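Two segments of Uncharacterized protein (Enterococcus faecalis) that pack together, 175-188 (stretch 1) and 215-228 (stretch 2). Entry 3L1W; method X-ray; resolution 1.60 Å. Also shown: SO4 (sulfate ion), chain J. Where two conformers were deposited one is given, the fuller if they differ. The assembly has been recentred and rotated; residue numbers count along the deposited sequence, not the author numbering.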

# COMPACT_ATOMS: atom_id res chain seq x y z
N VAL A 175 22.04 6.83 20.99
CA VAL A 175 20.75 6.32 21.42
C VAL A 175 20.43 4.96 20.78
O VAL A 175 19.84 4.10 21.41
CB VAL A 175 19.60 7.34 21.19
CG1 VAL A 175 19.39 7.60 19.70
CG2 VAL A 175 18.31 6.84 21.86
N HIS A 176 20.86 4.76 19.53
CA HIS A 176 20.59 3.48 18.86
C HIS A 176 21.43 2.36 19.45
O HIS A 176 20.98 1.22 19.54
CB HIS A 176 20.80 3.59 17.35
CG HIS A 176 19.74 4.37 16.65
ND1 HIS A 176 18.46 3.89 16.46
CD2 HIS A 176 19.75 5.62 16.13
CE1 HIS A 176 17.74 4.80 15.83
NE2 HIS A 176 18.50 5.86 15.63
N GLN A 177 22.65 2.68 19.86
CA GLN A 177 23.51 1.70 20.50
C GLN A 177 22.89 1.24 21.81
O GLN A 177 22.93 0.06 22.16
CB GLN A 177 24.92 2.26 20.74
CG GLN A 177 25.73 2.45 19.47
CD GLN A 177 25.87 1.15 18.68
OE1 GLN A 177 25.35 1.02 17.57
NE2 GLN A 177 26.57 0.19 19.27
N LEU A 178 22.28 2.18 22.53
CA LEU A 178 21.63 1.85 23.79
C LEU A 178 20.42 0.95 23.56
O LEU A 178 20.24 -0.09 24.21
CB LEU A 178 21.19 3.12 24.52
CG LEU A 178 20.40 2.93 25.81
CD1 LEU A 178 21.24 2.19 26.83
CD2 LEU A 178 19.95 4.27 26.35
N VAL A 179 19.59 1.36 22.62
CA VAL A 179 18.39 0.60 22.28
C VAL A 179 18.73 -0.83 21.82
O VAL A 179 18.05 -1.78 22.17
CB VAL A 179 17.56 1.37 21.23
CG1 VAL A 179 16.50 0.47 20.60
CG2 VAL A 179 16.94 2.61 21.88
N GLN A 180 19.83 -0.97 21.08
CA GLN A 180 20.18 -2.26 20.49
C GLN A 180 20.74 -3.28 21.49
O GLN A 180 20.92 -4.46 21.14
CB GLN A 180 21.12 -2.04 19.29
CG GLN A 180 20.38 -1.38 18.13
CD GLN A 180 21.30 -0.89 17.04
OE1 GLN A 180 22.46 -1.31 16.95
NE2 GLN A 180 20.79 0.02 16.19
N LYS A 181 20.99 -2.85 22.72
CA LYS A 181 21.32 -3.80 23.78
C LYS A 181 20.16 -4.77 24.00
O LYS A 181 20.37 -5.93 24.33
CB LYS A 181 21.64 -3.06 25.09
CG LYS A 181 22.81 -2.09 25.01
CD LYS A 181 24.14 -2.81 25.10
CE LYS A 181 25.27 -1.84 25.39
NZ LYS A 181 26.47 -2.53 25.96
N LYS A 182 18.92 -4.29 23.81
CA LYS A 182 17.74 -5.12 24.07
C LYS A 182 16.83 -5.35 22.85
O LYS A 182 16.06 -6.31 22.84
CB LYS A 182 16.91 -4.53 25.22
CG LYS A 182 17.59 -4.60 26.58
CD LYS A 182 16.73 -3.95 27.66
CE LYS A 182 17.49 -3.83 28.98
NZ LYS A 182 17.79 -5.16 29.57
N PHE A 183 16.92 -4.48 21.85
CA PHE A 183 16.01 -4.52 20.70
C PHE A 183 16.75 -4.70 19.40
O PHE A 183 17.95 -4.41 19.31
CB PHE A 183 15.21 -3.20 20.59
CG PHE A 183 14.25 -2.96 21.72
CD1 PHE A 183 12.91 -3.31 21.60
CD2 PHE A 183 14.69 -2.39 22.91
CE1 PHE A 183 12.03 -3.09 22.64
CE2 PHE A 183 13.80 -2.17 23.95
CZ PHE A 183 12.48 -2.52 23.81
N GLN A 184 16.03 -5.15 18.37
CA GLN A 184 16.57 -5.20 17.02
C GLN A 184 15.79 -4.29 16.10
O GLN A 184 14.57 -4.19 16.22
CB GLN A 184 16.52 -6.63 16.47
CG GLN A 184 17.36 -7.62 17.23
CD GLN A 184 17.36 -8.98 16.54
OE1 GLN A 184 16.35 -9.68 16.54
NE2 GLN A 184 18.50 -9.34 15.96
N ASP A 185 16.48 -3.63 15.17
CA ASP A 185 15.83 -2.81 14.16
C ASP A 185 15.13 -3.72 13.14
O ASP A 185 15.79 -4.44 12.38
CB ASP A 185 16.85 -1.91 13.46
CG ASP A 185 16.22 -0.98 12.44
OD1 ASP A 185 15.04 -1.17 12.10
OD2 ASP A 185 16.93 -0.07 11.97
N SER A 186 13.81 -3.69 13.14
CA SER A 186 13.02 -4.59 12.29
C SER A 186 13.37 -4.53 10.80
O SER A 186 13.25 -5.53 10.09
CB SER A 186 11.53 -4.33 12.49
OG SER A 186 11.18 -3.02 12.05
N LYS A 187 13.79 -3.37 10.30
CA LYS A 187 13.98 -3.23 8.86
C LYS A 187 15.22 -3.96 8.33
O LYS A 187 15.39 -4.09 7.11
CB LYS A 187 13.96 -1.76 8.41
CG LYS A 187 15.20 -0.94 8.79
CD LYS A 187 15.17 0.41 8.05
CE LYS A 187 16.33 1.33 8.45
NZ LYS A 187 16.27 1.79 9.88
N ASN A 188 16.07 -4.44 9.24
CA ASN A 188 17.23 -5.23 8.83
C ASN A 188 17.00 -6.74 9.00
O ASN A 188 17.90 -7.54 8.73
CB ASN A 188 18.47 -4.82 9.63
CG ASN A 188 18.91 -3.40 9.33
OD1 ASN A 188 18.68 -2.89 8.25
ND2 ASN A 188 19.56 -2.76 10.31
N ASP A 215 12.82 7.57 11.74
CA ASP A 215 11.73 6.78 12.31
C ASP A 215 12.12 5.32 12.31
O ASP A 215 12.73 4.86 11.36
CB ASP A 215 10.46 6.97 11.49
CG ASP A 215 10.02 8.41 11.43
OD1 ASP A 215 9.52 8.91 12.46
OD2 ASP A 215 10.18 9.05 10.37
N TYR A 216 11.75 4.60 13.37
CA TYR A 216 12.17 3.22 13.58
C TYR A 216 11.09 2.36 14.20
O TYR A 216 10.25 2.85 14.97
CB TYR A 216 13.40 3.17 14.51
CG TYR A 216 14.63 3.79 13.89
CD1 TYR A 216 15.61 2.99 13.31
CD2 TYR A 216 14.80 5.16 13.86
CE1 TYR A 216 16.73 3.55 12.73
CE2 TYR A 216 15.90 5.73 13.27
CZ TYR A 216 16.87 4.93 12.71
OH TYR A 216 17.97 5.50 12.14
N ILE A 217 11.13 1.07 13.87
CA ILE A 217 10.34 0.08 14.57
C ILE A 217 11.32 -0.93 15.14
O ILE A 217 11.89 -1.75 14.41
CB ILE A 217 9.31 -0.60 13.65
CG1 ILE A 217 8.29 0.42 13.16
CG2 ILE A 217 8.61 -1.76 14.37
CD1 ILE A 217 7.23 -0.18 12.20
N TYR A 218 11.54 -0.85 16.45
CA TYR A 218 12.44 -1.76 17.16
C TYR A 218 11.63 -2.86 17.82
O TYR A 218 10.55 -2.60 18.38
CB TYR A 218 13.25 -1.00 18.22
CG TYR A 218 14.54 -0.39 17.69
CD1 TYR A 218 15.67 -1.17 17.52
CD2 TYR A 218 14.62 0.98 17.40
CE1 TYR A 218 16.86 -0.62 17.05
CE2 TYR A 218 15.81 1.54 16.93
CZ TYR A 218 16.92 0.73 16.76
OH TYR A 218 18.10 1.26 16.31
N VAL A 219 12.14 -4.09 17.77
CA VAL A 219 11.39 -5.22 18.29
C VAL A 219 12.17 -6.03 19.31
O VAL A 219 13.40 -6.16 19.23
CB VAL A 219 10.90 -6.15 17.15
CG1 VAL A 219 10.01 -5.37 16.17
CG2 VAL A 219 12.07 -6.78 16.42
N LYS A 220 11.45 -6.56 20.29
CA LYS A 220 11.99 -7.53 21.23
C LYS A 220 10.94 -8.62 21.42
O LYS A 220 9.82 -8.34 21.85
CB LYS A 220 12.33 -6.88 22.58
CG LYS A 220 12.61 -7.88 23.72
CD LYS A 220 12.50 -7.20 25.06
CE LYS A 220 12.41 -8.18 26.22
NZ LYS A 220 11.06 -8.79 26.34
N GLY A 221 11.30 -9.85 21.08
CA GLY A 221 10.40 -10.98 21.24
C GLY A 221 9.46 -11.19 20.07
O GLY A 221 8.37 -11.74 20.24
N TRP A 222 9.86 -10.74 18.88
CA TRP A 222 9.03 -10.86 17.68
C TRP A 222 9.79 -11.43 16.50
O TRP A 222 10.98 -11.19 16.34
CB TRP A 222 8.49 -9.50 17.25
CG TRP A 222 7.62 -8.83 18.25
CD1 TRP A 222 8.01 -7.98 19.24
CD2 TRP A 222 6.20 -8.96 18.37
NE1 TRP A 222 6.93 -7.57 19.98
CE2 TRP A 222 5.80 -8.15 19.46
CE3 TRP A 222 5.23 -9.67 17.67
CZ2 TRP A 222 4.47 -8.04 19.86
CZ3 TRP A 222 3.91 -9.56 18.06
CH2 TRP A 222 3.54 -8.75 19.15
N GLN A 223 9.08 -12.18 15.67
CA GLN A 223 9.57 -12.55 14.36
C GLN A 223 9.10 -11.48 13.38
O GLN A 223 7.92 -11.14 13.35
CB GLN A 223 9.02 -13.90 13.91
CG GLN A 223 9.53 -14.31 12.53
CD GLN A 223 8.90 -15.59 12.01
OE1 GLN A 223 7.88 -16.05 12.52
NE2 GLN A 223 9.51 -16.16 10.97
N VAL A 224 10.02 -10.94 12.59
CA VAL A 224 9.65 -9.94 11.58
C VAL A 224 9.52 -10.58 10.20
O VAL A 224 10.44 -11.27 9.74
CB VAL A 224 10.67 -8.81 11.55
CG1 VAL A 224 10.30 -7.79 10.46
CG2 VAL A 224 10.72 -8.14 12.91
N GLN A 225 8.38 -10.37 9.55
CA GLN A 225 8.09 -10.94 8.24
C GLN A 225 8.45 -10.00 7.10
O GLN A 225 8.81 -10.44 6.00
CB GLN A 225 6.61 -11.30 8.12
CG GLN A 225 6.24 -12.63 8.74
CD GLN A 225 6.09 -12.52 10.23
OE1 GLN A 225 6.82 -13.16 10.99
NE2 GLN A 225 5.13 -11.71 10.67
N GLN A 226 8.31 -8.71 7.35
CA GLN A 226 8.67 -7.69 6.38
C GLN A 226 8.43 -6.30 6.96
O GLN A 226 7.77 -6.13 7.99
CB GLN A 226 7.88 -7.86 5.10
CG GLN A 226 6.39 -7.75 5.29
CD GLN A 226 5.66 -7.69 3.97
OE1 GLN A 226 5.30 -6.62 3.50
NE2 GLN A 226 5.45 -8.85 3.36
N THR A 227 9.04 -5.31 6.32
CA THR A 227 8.87 -3.92 6.71
C THR A 227 8.69 -3.10 5.44
O THR A 227 9.03 -3.56 4.35
CB THR A 227 10.08 -3.39 7.50
OG1 THR A 227 11.27 -3.59 6.74
CG2 THR A 227 10.22 -4.12 8.85
N ALA A 228 8.15 -1.90 5.59
CA ALA A 228 8.01 -1.00 4.44
C ALA A 228 7.95 0.46 4.86
O ALA A 228 7.44 0.79 5.93
CB ALA A 228 6.75 -1.35 3.63
S SO4 J . 19.61 -4.04 32.29
O1 SO4 J . 18.96 -2.75 32.08
O2 SO4 J . 18.61 -5.10 32.33
O3 SO4 J . 20.55 -4.29 31.19
O4 SO4 J . 20.35 -4.03 33.55
O HOH W 1 12.84 0.42 11.68
O HOH W 2 12.58 -6.21 7.33
O HOH W 3 13.71 2.63 10.17

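The hydroxyl of Tyr 218 meets two side chains at one atom: His 176 ND1 lies 2.7 Å from Tyr 218 OH and Gln 180 NE2 donates to the same OH at 3.0 Å, so a strand side chain is tethered to residues four apart in sequence. Between them Val 179 closes over the ring, its CG1 3.5 Å from the Tyr 218 ring centroid and almost on the normal, a CH-pi contact; Phe 183 CB adds apolar cover, 3.7 Å from Tyr 218 CD1. His 176 CE1 lies 3.2 Å from Tyr 216 CZ, over one face of the tyrosine ring, with the two planes oblique.

Beyond the turn, the chain pairs antiparallel with the strand 215-220. Gln 184 N to Val 219 O and Val 219 N to Gln 184 O, both 2.9 Å, form a nearly straight reciprocal pair. Ile 217 O then accepts twice from Ser 186, from N at 3.0 Å and from OG at 2.8 Å, fastening the start of the 3-10 segment.

Asp 185 shares a sheet face with Tyr 218. Its OD2 takes a salt bridge from Lys 187 NZ at 2.9 Å, while water 1 O lies 2.7 Å from Asp 185 OD1 and 2.9 Å from Ile 217 N. A second water joins Ser 186 O to Thr 227 OG1.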